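ATP-dependent protease (Xanthomonas campestris pv. campestris, PDB 7CAY) probably binds protein substrates through a fold related to the N-terminal substrate-binding domain of Lon peptidase. Local coordinates at residues A[16-21]-A[160-165]; A[69-74]-A[88-93]; A[6-11]-A[110-115]; A[47-52]-A[93-98]; A[173-178]-A[186-191]. One frame throughout, in Å; residues are numbered along the deposited sequence.

Contact 1. Residues A[16-21]-A[160-165]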
# COMPACT_ATOMS: atom_id res chain seq x y z
N VAL A 16 -2.83 -6.24 0.59
CA VAL A 16 -2.72 -4.79 0.56
C VAL A 16 -1.27 -4.39 0.83
O VAL A 16 -0.51 -5.10 1.51
CB VAL A 16 -3.68 -4.13 1.56
CG1 VAL A 16 -5.00 -4.88 1.61
CG2 VAL A 16 -3.05 -4.04 2.95
N LEU A 17 -0.87 -3.26 0.27
CA LEU A 17 0.44 -2.67 0.51
C LEU A 17 0.27 -1.52 1.49
O LEU A 17 -0.39 -0.52 1.17
CB LEU A 17 1.08 -2.20 -0.79
CG LEU A 17 2.46 -1.54 -0.61
CD1 LEU A 17 3.42 -2.50 0.07
CD2 LEU A 17 3.00 -1.08 -1.94
N LEU A 18 0.85 -1.65 2.67
CA LEU A 18 0.74 -0.58 3.64
C LEU A 18 1.76 0.52 3.32
O LEU A 18 2.80 0.25 2.73
CB LEU A 18 0.98 -1.12 5.05
CG LEU A 18 0.12 -2.31 5.45
CD1 LEU A 18 0.49 -2.79 6.84
CD2 LEU A 18 -1.35 -1.96 5.37
N PRO A 19 1.46 1.76 3.69
CA PRO A 19 2.41 2.85 3.44
C PRO A 19 3.73 2.61 4.16
O PRO A 19 3.76 2.17 5.31
CB PRO A 19 1.69 4.09 3.97
CG PRO A 19 0.24 3.73 3.90
CD PRO A 19 0.17 2.27 4.20
N GLY A 20 4.83 2.90 3.47
CA GLY A 20 6.15 2.72 4.03
C GLY A 20 6.66 1.30 3.94
O GLY A 20 7.87 1.06 3.92
N ALA A 21 5.74 0.33 3.88
CA ALA A 21 6.13 -1.06 3.76
C ALA A 21 6.67 -1.36 2.37
O ALA A 21 6.43 -0.61 1.41
CB ALA A 21 4.94 -1.98 4.07
N ARG A 160 3.29 0.22 11.11
CA ARG A 160 4.31 -0.79 11.37
C ARG A 160 3.73 -2.00 12.10
O ARG A 160 4.01 -3.14 11.73
CB ARG A 160 5.47 -0.18 12.17
CG ARG A 160 6.27 0.84 11.39
CD ARG A 160 6.91 0.23 10.16
NE ARG A 160 6.71 1.07 8.98
CZ ARG A 160 5.79 0.84 8.05
NH1 ARG A 160 5.68 1.66 7.01
NH2 ARG A 160 4.99 -0.21 8.15
N LEU A 161 2.94 -1.76 13.14
CA LEU A 161 2.28 -2.86 13.83
C LEU A 161 1.36 -3.63 12.89
O LEU A 161 1.31 -4.87 12.93
CB LEU A 161 1.49 -2.34 15.04
CG LEU A 161 2.27 -2.11 16.33
CD1 LEU A 161 1.32 -1.71 17.44
CD2 LEU A 161 3.04 -3.36 16.70
N ALA A 162 0.63 -2.91 12.04
CA ALA A 162 -0.23 -3.56 11.05
C ALA A 162 0.56 -4.50 10.15
O ALA A 162 0.04 -5.55 9.75
CB ALA A 162 -0.94 -2.50 10.22
N GLU A 163 1.80 -4.16 9.83
CA GLU A 163 2.62 -5.00 8.97
C GLU A 163 3.13 -6.23 9.72
O GLU A 163 3.10 -7.34 9.18
CB GLU A 163 3.79 -4.19 8.42
CG GLU A 163 4.62 -4.91 7.38
CD GLU A 163 5.78 -4.06 6.88
OE1 GLU A 163 5.83 -2.86 7.21
OE2 GLU A 163 6.65 -4.60 6.16
N LEU A 164 3.59 -6.06 10.96
CA LEU A 164 4.22 -7.16 11.68
C LEU A 164 3.20 -8.12 12.28
O LEU A 164 3.41 -9.34 12.27
CB LEU A 164 5.13 -6.61 12.78
CG LEU A 164 6.63 -6.54 12.49
CD1 LEU A 164 6.90 -5.94 11.12
CD2 LEU A 164 7.34 -5.73 13.57
N LEU A 165 2.09 -7.60 12.81
CA LEU A 165 1.11 -8.44 13.48
C LEU A 165 0.34 -9.28 12.46
O LEU A 165 0.04 -8.82 11.35
CB LEU A 165 0.14 -7.58 14.28
CG LEU A 165 0.67 -7.12 15.64
CD1 LEU A 165 -0.02 -5.85 16.10
CD2 LEU A 165 0.51 -8.22 16.67
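Arg-160 and Leu-18 reach across this contact from opposite partners, one with a charged end and the other with a methyl group, and the way each is turned shows how a helix can hold a tight turn. Arg-160 starts out away from the turn, but its chain bends at chi2 and chi3 and carries the guanidinium back. NH1 then donates to Pro-19 O at 2.6 Å, meeting a lone pair in the carbonyl plane, with the oxygen only 15° out of the guanidinium plane. The accepting carbonyl lies within a type II beta turn from Leu-18 to Ala-21, in which Gly-20 supplies the positive phi of the third position. The other terminal nitrogen of Arg-160, NH2, forms a salt bridge one helical turn on, to Glu-163 OE1 at 2.9 Å. This second grip helps fix the rotation of the guanidinium, and Trp-156 adds a cation-pi contact.

Glu-163 holds CG anti to its backbone N (chi1 -173°) and is extended beyond it, which lays the carboxylate beside the turn; OE1 lies 3.4 Å from Ala-21 CB. Beside these polar groups Leu-18 directs its CB at the helix, and its CD1 packs on Ala-162 CB at 3.7 Å and on Glu-163 CB at 3.9 Å.

The turn is backed by strand 83-100, where Gly-89 makes backbone hydrogen bonds to Gly-20 and Ala-21. Helix 169-177 touches both partners, through Leu-176 on Pro-19 and Leu-175 on Ala-162, while Leu-132 of helix 126-134 packs against Arg-160.

Contact 2. Residues A[69-74]-A[88-93]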
# COMPACT_ATOMS: atom_id res chain seq x y z
N GLU A 69 -0.03 4.10 -3.44
CA GLU A 69 0.93 4.45 -4.47
C GLU A 69 2.30 3.88 -4.14
O GLU A 69 2.70 3.82 -2.97
CB GLU A 69 1.02 5.97 -4.62
CG GLU A 69 1.87 6.43 -5.80
CD GLU A 69 2.13 7.92 -5.79
OE1 GLU A 69 2.46 8.47 -4.72
OE2 GLU A 69 1.98 8.55 -6.87
N VAL A 70 3.03 3.44 -5.16
CA VAL A 70 4.33 2.81 -4.98
C VAL A 70 5.42 3.72 -5.52
O VAL A 70 5.21 4.50 -6.45
CB VAL A 70 4.41 1.42 -5.65
CG1 VAL A 70 3.28 0.52 -5.17
CG2 VAL A 70 4.37 1.56 -7.17
N ARG A 71 6.59 3.62 -4.90
CA ARG A 71 7.83 4.15 -5.45
C ARG A 71 8.72 2.97 -5.82
O ARG A 71 8.93 2.07 -5.00
CB ARG A 71 8.55 5.06 -4.46
CG ARG A 71 9.87 5.59 -4.98
CD ARG A 71 10.61 6.46 -3.98
NE ARG A 71 11.06 5.71 -2.81
CZ ARG A 71 10.70 5.97 -1.56
NH1 ARG A 71 9.87 6.97 -1.30
NH2 ARG A 71 11.17 5.23 -0.56
N ILE A 72 9.22 2.96 -7.05
CA ILE A 72 10.05 1.86 -7.53
C ILE A 72 11.45 2.08 -6.96
O ILE A 72 12.20 2.93 -7.43
CB ILE A 72 10.07 1.77 -9.06
CG1 ILE A 72 8.76 2.30 -9.66
CG2 ILE A 72 10.30 0.34 -9.50
CD1 ILE A 72 7.55 1.46 -9.32
N GLU A 73 11.80 1.29 -5.94
CA GLU A 73 13.08 1.49 -5.26
C GLU A 73 14.24 0.91 -6.06
O GLU A 73 15.26 1.58 -6.27
CB GLU A 73 13.04 0.89 -3.86
CG GLU A 73 12.40 1.79 -2.82
CD GLU A 73 13.05 1.66 -1.45
OE1 GLU A 73 13.79 0.68 -1.24
OE2 GLU A 73 12.83 2.54 -0.60
N ASP A 74 14.11 -0.33 -6.53
CA ASP A 74 15.22 -1.01 -7.18
C ASP A 74 14.72 -1.89 -8.32
O ASP A 74 13.81 -2.70 -8.13
CB ASP A 74 16.02 -1.85 -6.18
CG ASP A 74 17.35 -2.32 -6.75
OD1 ASP A 74 18.12 -1.47 -7.25
OD2 ASP A 74 17.63 -3.54 -6.68
N ARG A 88 7.79 0.24 -2.58
CA ARG A 88 7.52 0.75 -1.24
C ARG A 88 6.27 1.61 -1.27
O ARG A 88 6.06 2.39 -2.21
CB ARG A 88 8.70 1.55 -0.69
CG ARG A 88 8.57 1.90 0.79
CD ARG A 88 9.71 2.78 1.25
NE ARG A 88 11.01 2.15 1.06
CZ ARG A 88 11.63 1.42 1.98
NH1 ARG A 88 11.07 1.22 3.16
NH2 ARG A 88 12.82 0.89 1.72
N GLY A 89 5.45 1.48 -0.24
CA GLY A 89 4.19 2.20 -0.18
C GLY A 89 4.38 3.67 0.17
O GLY A 89 4.99 4.00 1.20
N THR A 90 3.85 4.56 -0.68
CA THR A 90 3.94 5.99 -0.46
C THR A 90 2.54 6.49 -0.10
O THR A 90 2.07 6.22 1.02
CB THR A 90 4.53 6.69 -1.69
OG1 THR A 90 3.69 6.46 -2.83
CG2 THR A 90 5.92 6.15 -1.99
N ARG A 91 1.84 7.17 -0.99
CA ARG A 91 0.57 7.79 -0.65
C ARG A 91 -0.60 6.82 -0.83
O ARG A 91 -0.55 5.91 -1.65
CB ARG A 91 0.32 9.03 -1.52
CG ARG A 91 1.31 10.16 -1.30
CD ARG A 91 1.05 11.28 -2.29
NE ARG A 91 1.19 10.81 -3.67
CZ ARG A 91 0.87 11.54 -4.74
NH1 ARG A 91 0.39 12.76 -4.59
NH2 ARG A 91 1.03 11.03 -5.95
N ARG A 92 -1.64 7.04 -0.03
CA ARG A 92 -2.88 6.29 -0.17
C ARG A 92 -3.86 7.05 -1.05
O ARG A 92 -3.87 8.28 -1.08
CB ARG A 92 -3.51 6.03 1.20
CG ARG A 92 -2.70 5.14 2.11
CD ARG A 92 -3.27 5.11 3.52
NE ARG A 92 -3.47 6.46 4.04
CZ ARG A 92 -4.66 7.01 4.28
NH1 ARG A 92 -5.77 6.33 4.04
NH2 ARG A 92 -4.73 8.24 4.75
N PHE A 93 -4.69 6.30 -1.77
CA PHE A 93 -5.66 6.90 -2.67
C PHE A 93 -6.99 6.15 -2.56
O PHE A 93 -7.06 5.03 -2.05
CB PHE A 93 -5.18 6.91 -4.12
CG PHE A 93 -4.78 5.56 -4.65
CD1 PHE A 93 -5.74 4.69 -5.15
CD2 PHE A 93 -3.46 5.17 -4.67
CE1 PHE A 93 -5.37 3.45 -5.65
CE2 PHE A 93 -3.09 3.94 -5.16
CZ PHE A 93 -4.05 3.08 -5.65
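Glu-69 and Arg-91 lie side by side and point the same way, their carboxylate and guanidinium planes 33° apart. Arg-91 grips side-on: NE donates to Glu-69 OE1 at 2.9 Å and NH2 to Glu-69 OE2 at 2.8 Å. NE meets OE1 from above the carboxylate plane, and Thr-90 OG1 donates to the same oxygen, 3.0 Å away, from the opposite face. That hydroxyl is directed by a chi1 of 61°, between the backbone N and the carbonyl carbon. Ser-45 OG, from a loop, also bonds Glu-69 OE2, and Trp-112 makes a cation-pi contact with Arg-91.

These groups stand on the backbone of a beta hairpin, strands 66-74 and 83-100. Arg-71 and Arg-88 are an antiparallel hydrogen-bonded pair of it and Val-70 with Gly-89 the adjoining non-hydrogen-bonded one; Thr-90 N reaches Glu-69 O at 2.7 Å. Farther along, on the Arg-71 and Arg-88 face, the two arginines run alongside each other, an approach of like charges that Glu-73, joining them in a salt-bridge network, probably offsets. Arg-88 NH2 donates to Glu-73 OE1 at 3.1 Å, and Arg-71 NH2 uses the anti lone pair of Glu-73 OE2 at 3.2 Å. Arg-88 NH1 hydrogen-bonds Gly-20 O of the turn from Leu-18 to Ala-21.

Contact 3. Residues A[6-11]-A[110-115]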
# COMPACT_ATOMS: atom_id res chain seq x y z
N THR A 6 -6.93 12.21 -10.34
CA THR A 6 -5.85 11.76 -11.19
C THR A 6 -6.10 10.33 -11.63
O THR A 6 -6.49 9.49 -10.82
CB THR A 6 -4.49 11.87 -10.47
OG1 THR A 6 -4.03 13.23 -10.48
CG2 THR A 6 -3.44 10.97 -11.12
N SER A 7 -5.89 10.06 -12.92
CA SER A 7 -5.96 8.69 -13.43
C SER A 7 -4.65 7.98 -13.11
O SER A 7 -3.57 8.46 -13.49
CB SER A 7 -6.23 8.70 -14.93
N LEU A 8 -4.74 6.85 -12.42
CA LEU A 8 -3.56 6.12 -11.97
C LEU A 8 -3.69 4.65 -12.37
O LEU A 8 -4.73 4.03 -12.11
CB LEU A 8 -3.39 6.25 -10.45
CG LEU A 8 -2.10 5.69 -9.83
CD1 LEU A 8 -0.90 6.56 -10.20
CD2 LEU A 8 -2.24 5.58 -8.32
N PRO A 9 -2.67 4.07 -12.99
CA PRO A 9 -2.71 2.63 -13.29
C PRO A 9 -2.63 1.80 -12.02
O PRO A 9 -1.83 2.07 -11.13
CB PRO A 9 -1.48 2.41 -14.18
CG PRO A 9 -1.09 3.78 -14.66
CD PRO A 9 -1.47 4.71 -13.55
N LEU A 10 -3.47 0.77 -11.95
CA LEU A 10 -3.61 -0.04 -10.75
C LEU A 10 -3.09 -1.45 -11.01
O LEU A 10 -3.47 -2.08 -12.00
CB LEU A 10 -5.07 -0.09 -10.29
CG LEU A 10 -5.79 1.25 -10.16
CD1 LEU A 10 -7.18 1.06 -9.58
CD2 LEU A 10 -4.98 2.22 -9.32
N PHE A 11 -2.23 -1.93 -10.11
CA PHE A 11 -1.69 -3.29 -10.17
C PHE A 11 -2.39 -4.17 -9.15
O PHE A 11 -2.46 -3.81 -7.97
CB PHE A 11 -0.18 -3.28 -9.90
CG PHE A 11 0.65 -3.01 -11.11
CD1 PHE A 11 0.37 -1.92 -11.93
CD2 PHE A 11 1.72 -3.83 -11.45
CE1 PHE A 11 1.14 -1.66 -13.05
CE2 PHE A 11 2.49 -3.58 -12.57
CZ PHE A 11 2.20 -2.49 -13.37
N VAL A 110 -8.59 8.30 -9.42
CA VAL A 110 -8.35 8.24 -7.98
C VAL A 110 -8.25 9.65 -7.42
O VAL A 110 -7.90 10.61 -8.12
CB VAL A 110 -7.08 7.44 -7.64
CG1 VAL A 110 -7.10 6.07 -8.32
CG2 VAL A 110 -5.83 8.21 -8.02
N SER A 111 -8.58 9.77 -6.14
CA SER A 111 -8.37 10.99 -5.37
C SER A 111 -7.44 10.66 -4.20
O SER A 111 -7.65 9.66 -3.50
CB SER A 111 -9.68 11.58 -4.85
OG SER A 111 -10.29 10.73 -3.89
N TRP A 112 -6.43 11.49 -4.00
CA TRP A 112 -5.41 11.20 -3.00
C TRP A 112 -5.91 11.53 -1.60
O TRP A 112 -6.80 12.37 -1.40
CB TRP A 112 -4.13 11.97 -3.29
CG TRP A 112 -3.58 11.71 -4.66
CD1 TRP A 112 -3.71 12.51 -5.76
CD2 TRP A 112 -2.84 10.56 -5.08
NE1 TRP A 112 -3.08 11.94 -6.84
CE2 TRP A 112 -2.54 10.74 -6.45
CE3 TRP A 112 -2.39 9.41 -4.44
CZ2 TRP A 112 -1.81 9.81 -7.18
CZ3 TRP A 112 -1.67 8.48 -5.17
CH2 TRP A 112 -1.39 8.68 -6.53
N CYS A 113 -5.33 10.85 -0.61
CA CYS A 113 -5.68 11.07 0.79
C CYS A 113 -4.74 12.09 1.42
O CYS A 113 -3.65 12.37 0.91
CB CYS A 113 -5.61 9.75 1.57
SG CYS A 113 -6.61 8.43 0.87
N GLU A 114 -5.18 12.64 2.54
CA GLU A 114 -4.32 13.53 3.30
C GLU A 114 -3.11 12.75 3.81
O GLU A 114 -3.26 11.62 4.30
CB GLU A 114 -5.07 14.15 4.48
N PRO A 115 -1.90 13.30 3.70
CA PRO A 115 -0.71 12.55 4.11
C PRO A 115 -0.74 12.21 5.59
O PRO A 115 -1.46 12.82 6.39
CB PRO A 115 0.44 13.51 3.78
CG PRO A 115 -0.11 14.42 2.74
CD PRO A 115 -1.56 14.59 3.09
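Thr-6 and Val-110 form an antiparallel hydrogen-bonded pair where strand 6-13, the first of the chain, meets the end of strand 106-112. Thr-6 N donates to Val-110 O at 2.9 Å, nearly straight at 173°, and Val-110 N returns a bond to Thr-6 O at 2.8 Å. Strand 6-13 continues its pairing with Gly-108 and Val-106, while the chain after Val-110 turns off, the short segments running 105° apart; there side chains make the contact.

Strand 6-13 has strand 47-51 as its other neighbour, in parallel. It thus links two parts of the mixed sheet in the Lon substrate-binding domain, a family of the PUA clan. Leu-8 directs its CB toward the opposing segment, 4.0 Å from Val-110 CG2.

The Trp-112 indole reaches back toward Thr-6 and Leu-8. Its CG is anti to the carbonyl carbon (chi1 -56°), and the indole then extends toward the start of strand 6-13. Leu-8 crosses it at about a right angle, CD2 meeting the far six-membered-ring atom CH2 at 3.7 Å. On the five-membered ring, NE1 lies 3.9 Å from Thr-6 CB. Phe-93 of strand 83-100 packs on both Leu-8 and Val-110.

Contact 4. Residues A[47-52]-A[93-98]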
# COMPACT_ATOMS: atom_id res chain seq x y z
N GLY A 47 -0.16 2.34 -8.76
CA GLY A 47 -0.61 1.98 -7.44
C GLY A 47 -0.88 0.50 -7.32
O GLY A 47 -1.02 -0.22 -8.31
N VAL A 48 -0.96 0.05 -6.08
CA VAL A 48 -1.24 -1.35 -5.74
C VAL A 48 -2.56 -1.40 -5.00
O VAL A 48 -2.74 -0.74 -3.97
CB VAL A 48 -0.11 -1.97 -4.90
CG1 VAL A 48 -0.64 -3.15 -4.10
CG2 VAL A 48 1.04 -2.39 -5.79
N CYS A 49 -3.50 -2.19 -5.53
CA CYS A 49 -4.80 -2.39 -4.91
C CYS A 49 -5.02 -3.87 -4.65
O CYS A 49 -4.73 -4.71 -5.51
CB CYS A 49 -5.93 -1.85 -5.79
SG CYS A 49 -6.20 -0.08 -5.66
N LEU A 50 -5.54 -4.19 -3.47
CA LEU A 50 -6.01 -5.54 -3.20
C LEU A 50 -7.24 -5.84 -4.04
O LEU A 50 -8.20 -5.05 -4.05
CB LEU A 50 -6.32 -5.70 -1.71
CG LEU A 50 -7.05 -6.98 -1.31
CD1 LEU A 50 -6.11 -8.17 -1.32
CD2 LEU A 50 -7.72 -6.82 0.04
N ILE A 51 -7.23 -6.96 -4.76
CA ILE A 51 -8.35 -7.35 -5.61
C ILE A 51 -9.35 -8.19 -4.83
O ILE A 51 -9.11 -8.57 -3.68
CB ILE A 51 -7.89 -8.09 -6.88
CG1 ILE A 51 -6.56 -8.82 -6.67
CG2 ILE A 51 -7.83 -7.15 -8.07
CD1 ILE A 51 -6.62 -10.04 -5.77
N LEU A 52 -10.48 -8.48 -5.46
CA LEU A 52 -11.49 -9.34 -4.84
C LEU A 52 -12.25 -10.05 -5.96
O LEU A 52 -13.48 -10.12 -5.95
CB LEU A 52 -12.43 -8.55 -3.94
CG LEU A 52 -12.25 -7.03 -3.82
CD1 LEU A 52 -13.51 -6.30 -4.22
CD2 LEU A 52 -11.82 -6.64 -2.41
N PHE A 93 -4.69 6.30 -1.77
CA PHE A 93 -5.66 6.90 -2.67
C PHE A 93 -6.99 6.15 -2.56
O PHE A 93 -7.06 5.03 -2.05
CB PHE A 93 -5.18 6.91 -4.12
CG PHE A 93 -4.78 5.56 -4.65
CD1 PHE A 93 -5.74 4.69 -5.15
CD2 PHE A 93 -3.46 5.17 -4.67
CE1 PHE A 93 -5.37 3.45 -5.65
CE2 PHE A 93 -3.09 3.94 -5.16
CZ PHE A 93 -4.05 3.08 -5.65
N ARG A 94 -8.04 6.80 -3.06
CA ARG A 94 -9.37 6.21 -3.16
C ARG A 94 -9.73 6.05 -4.63
O ARG A 94 -9.54 6.99 -5.42
CB ARG A 94 -10.41 7.08 -2.45
CG ARG A 94 -9.96 7.59 -1.10
CD ARG A 94 -11.13 8.19 -0.32
NE ARG A 94 -10.69 8.82 0.92
CZ ARG A 94 -10.51 10.13 1.07
NH1 ARG A 94 -10.10 10.62 2.23
NH2 ARG A 94 -10.76 10.96 0.06
N VAL A 95 -10.24 4.88 -4.99
CA VAL A 95 -10.65 4.62 -6.37
C VAL A 95 -12.07 5.15 -6.54
O VAL A 95 -13.03 4.52 -6.10
CB VAL A 95 -10.56 3.13 -6.73
CG1 VAL A 95 -10.77 2.94 -8.22
CG2 VAL A 95 -9.21 2.56 -6.30
N GLN A 96 -12.21 6.33 -7.16
CA GLN A 96 -13.53 6.87 -7.43
C GLN A 96 -14.28 6.00 -8.44
O GLN A 96 -15.47 5.73 -8.28
CB GLN A 96 -13.43 8.30 -7.96
CG GLN A 96 -12.54 9.21 -7.12
CD GLN A 96 -13.31 9.99 -6.07
OE1 GLN A 96 -12.83 10.19 -4.95
NE2 GLN A 96 -14.51 10.45 -6.43
N ARG A 97 -13.58 5.55 -9.48
CA ARG A 97 -14.11 4.63 -10.46
C ARG A 97 -12.94 4.04 -11.23
O ARG A 97 -11.86 4.63 -11.29
CB ARG A 97 -15.12 5.32 -11.40
CG ARG A 97 -14.55 6.50 -12.17
CD ARG A 97 -15.64 7.46 -12.61
NE ARG A 97 -16.11 8.31 -11.52
CZ ARG A 97 -17.31 8.21 -10.94
NH1 ARG A 97 -18.17 7.30 -11.35
NH2 ARG A 97 -17.64 9.03 -9.95
N SER A 98 -13.16 2.86 -11.81
CA SER A 98 -12.10 2.16 -12.51
C SER A 98 -12.63 1.56 -13.81
O SER A 98 -13.79 1.15 -13.89
CB SER A 98 -11.49 1.05 -11.64
OG SER A 98 -12.50 0.20 -11.11
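Cys-49 and Phe-93 make a sulfur-aromatic contact, joining two strands that are not neighbours in the sheet. The sulfur lies 4.8 Å from the ring centroid and 72° off the ring normal, an oblique approach far from the ring axis. SG comes nearest to the outer ring atoms, CE1 of Phe-93 at 3.6 Å and CZ at 3.8 Å. Cys-49 places SG anti to its carbonyl carbon (chi1 -82°), and its CB is directed at the other strand.

The same sulfur also touches Val-95 CG2, 4.1 Å away, a methyl that lies in the plane of the Phe-93 ring at its edge. Toward the start of strand 47-51 the ring reaches Gly-47, whose CA is 3.9 Å from Phe-93 CE2. The short strand axes stay 9.7 Å apart and differ by 57°, so side chains rather than backbone make the contact. Leu-10 of strand 6-13 also packs on the ring.

Sulfur, ring and methyl groups offer little beyond dispersion and a weak sulfur-aromatic attraction, so this buried junction rests on apolar contact, while the backbone of Gly-47 and Cys-49 bonds to strand 6-13.

Contact 5. Residues A[173-178]-A[186-191]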
# COMPACT_ATOMS: atom_id res chain seq x y z
N LEU A 173 -6.91 -4.11 5.06
CA LEU A 173 -7.64 -3.23 4.14
C LEU A 173 -8.45 -2.20 4.91
O LEU A 173 -8.56 -1.04 4.49
CB LEU A 173 -8.54 -4.06 3.23
CG LEU A 173 -9.47 -3.30 2.28
CD1 LEU A 173 -8.67 -2.54 1.23
CD2 LEU A 173 -10.45 -4.26 1.63
N SER A 174 -9.04 -2.60 6.04
CA SER A 174 -9.81 -1.66 6.85
C SER A 174 -8.92 -0.57 7.43
O SER A 174 -9.32 0.59 7.51
CB SER A 174 -10.55 -2.41 7.96
OG SER A 174 -11.28 -1.52 8.78
N LEU A 175 -7.70 -0.93 7.85
CA LEU A 175 -6.75 0.07 8.31
C LEU A 175 -6.38 1.04 7.19
O LEU A 175 -6.28 2.25 7.41
CB LEU A 175 -5.50 -0.61 8.86
CG LEU A 175 -5.69 -1.42 10.14
CD1 LEU A 175 -4.50 -2.33 10.41
CD2 LEU A 175 -5.94 -0.51 11.33
N LEU A 176 -6.19 0.51 5.98
CA LEU A 176 -5.89 1.37 4.83
C LEU A 176 -7.03 2.36 4.58
O LEU A 176 -6.78 3.53 4.27
CB LEU A 176 -5.63 0.52 3.59
CG LEU A 176 -4.97 1.19 2.38
CD1 LEU A 176 -3.50 1.48 2.66
CD2 LEU A 176 -5.14 0.33 1.13
N GLN A 177 -8.28 1.91 4.71
CA GLN A 177 -9.42 2.79 4.49
C GLN A 177 -9.51 3.88 5.54
O GLN A 177 -9.94 5.00 5.24
CB GLN A 177 -10.71 1.97 4.47
N GLU A 178 -9.12 3.59 6.78
CA GLU A 178 -9.18 4.57 7.86
C GLU A 178 -8.14 5.66 7.62
O GLU A 178 -6.94 5.38 7.57
CB GLU A 178 -8.96 3.90 9.21
CG GLU A 178 -9.01 4.86 10.39
CD GLU A 178 -10.39 5.44 10.59
OE1 GLU A 178 -11.30 4.70 11.02
OE2 GLU A 178 -10.58 6.65 10.31
N GLU A 186 -6.89 2.62 17.24
CA GLU A 186 -7.95 2.18 18.13
C GLU A 186 -8.54 0.85 17.66
O GLU A 186 -8.86 -0.01 18.49
CB GLU A 186 -9.04 3.25 18.23
CG GLU A 186 -10.01 3.05 19.38
CD GLU A 186 -9.36 3.23 20.75
OE1 GLU A 186 -8.99 4.38 21.09
OE2 GLU A 186 -9.22 2.23 21.47
N GLN A 187 -8.69 0.66 16.35
CA GLN A 187 -9.16 -0.62 15.84
C GLN A 187 -8.02 -1.61 15.64
O GLN A 187 -8.24 -2.82 15.70
CB GLN A 187 -9.92 -0.44 14.52
CG GLN A 187 -9.06 -0.17 13.30
CD GLN A 187 -9.85 -0.28 12.01
OE1 GLN A 187 -10.97 -0.79 11.99
NE2 GLN A 187 -9.26 0.19 10.91
N LEU A 188 -6.79 -1.12 15.41
CA LEU A 188 -5.63 -1.99 15.46
C LEU A 188 -5.46 -2.59 16.85
O LEU A 188 -4.90 -3.69 16.99
CB LEU A 188 -4.38 -1.22 15.04
CG LEU A 188 -3.05 -1.98 14.93
CD1 LEU A 188 -3.14 -3.07 13.88
CD2 LEU A 188 -1.92 -1.01 14.61
N LEU A 189 -5.94 -1.89 17.88
CA LEU A 189 -5.89 -2.42 19.23
C LEU A 189 -6.88 -3.56 19.43
O LEU A 189 -6.60 -4.49 20.19
CB LEU A 189 -6.18 -1.29 20.23
CG LEU A 189 -6.28 -1.65 21.71
CD1 LEU A 189 -5.00 -2.32 22.17
CD2 LEU A 189 -6.56 -0.40 22.54
N ALA A 190 -8.02 -3.52 18.74
CA ALA A 190 -9.00 -4.59 18.87
C ALA A 190 -8.52 -5.87 18.19
O ALA A 190 -8.69 -6.97 18.73
CB ALA A 190 -10.34 -4.15 18.28
N TRP A 191 -7.90 -5.74 17.02
CA TRP A 191 -7.43 -6.90 16.26
C TRP A 191 -6.14 -7.49 16.82
O TRP A 191 -5.67 -8.51 16.31
CB TRP A 191 -7.22 -6.51 14.80
CG TRP A 191 -8.48 -6.09 14.14
CD1 TRP A 191 -9.74 -6.51 14.45
CD2 TRP A 191 -8.61 -5.14 13.08
NE1 TRP A 191 -10.66 -5.89 13.63
CE2 TRP A 191 -9.99 -5.05 12.78
CE3 TRP A 191 -7.71 -4.38 12.34
CZ2 TRP A 191 -10.48 -4.22 11.78
CZ3 TRP A 191 -8.19 -3.55 11.35
CH2 TRP A 191 -9.56 -3.48 11.08
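Gln-187 and Ser-174 supply the polar link between these helices, and both of its bonds are weak. Gln-187 NE2 donates to the backbone oxygen Ser-174 O at 3.4 Å, while Ser-174 OG donates to Gln-187 OE1 at 3.3 Å, so the two ends of the amide serve one residue. The setting is an antiparallel helical hairpin: helices 169-177 and 181-190 follow each other in the chain, and their short segments run 168° apart with axes 10.7 Å from each other. Gln-187 holds CG between its backbone N and carbonyl carbon (chi1 76°) and is extended beyond it, which carries the amide across the interface.

Leu-175 slides past Gln-187 in the opposite direction, its CD2 packing 3.7 Å from Gln-187 CG. It passes Trp-191 in the same manner. The indole presents its edge to the first helix, with CZ3 3.5 Å from Leu-175 CG and the adjoining CH2 3.4 Å from Ser-174 CB. One face of that indole lies under a carbonyl of its own helix, Gln-187 O, offset toward the rim.

Leu-167, from a loop, touches Leu-175, Leu-188 and Trp-191, and helix 154-164 adds Leu-161 on Leu-188. Leu-175 and Leu-188 cross at about a right angle, and their two CD1 methyls meet at 3.8 Å.

In the fold
From the N terminus the chain opens contact 3 at 6-11, contact 1 at 16-21, contact 4 at 47-52 and contact 2 at 69-74. Contact 2 closes first, at 88-93, as a hairpin; contact 4 follows at 93-98, enclosing it and sharing Phe-93. Contact 3 encloses both when it closes at 110-115, completing the ties within the mixed sheet. Contact 1 also encloses contacts 2 and 4 but crosses contact 3, closing only at 160-165, where it joins the loop before strand 22-27 to the helical part. Contact 5 comes afterwards, in series, pairing the last two helices; helix 154-164 packs on it, tying it to contact 1.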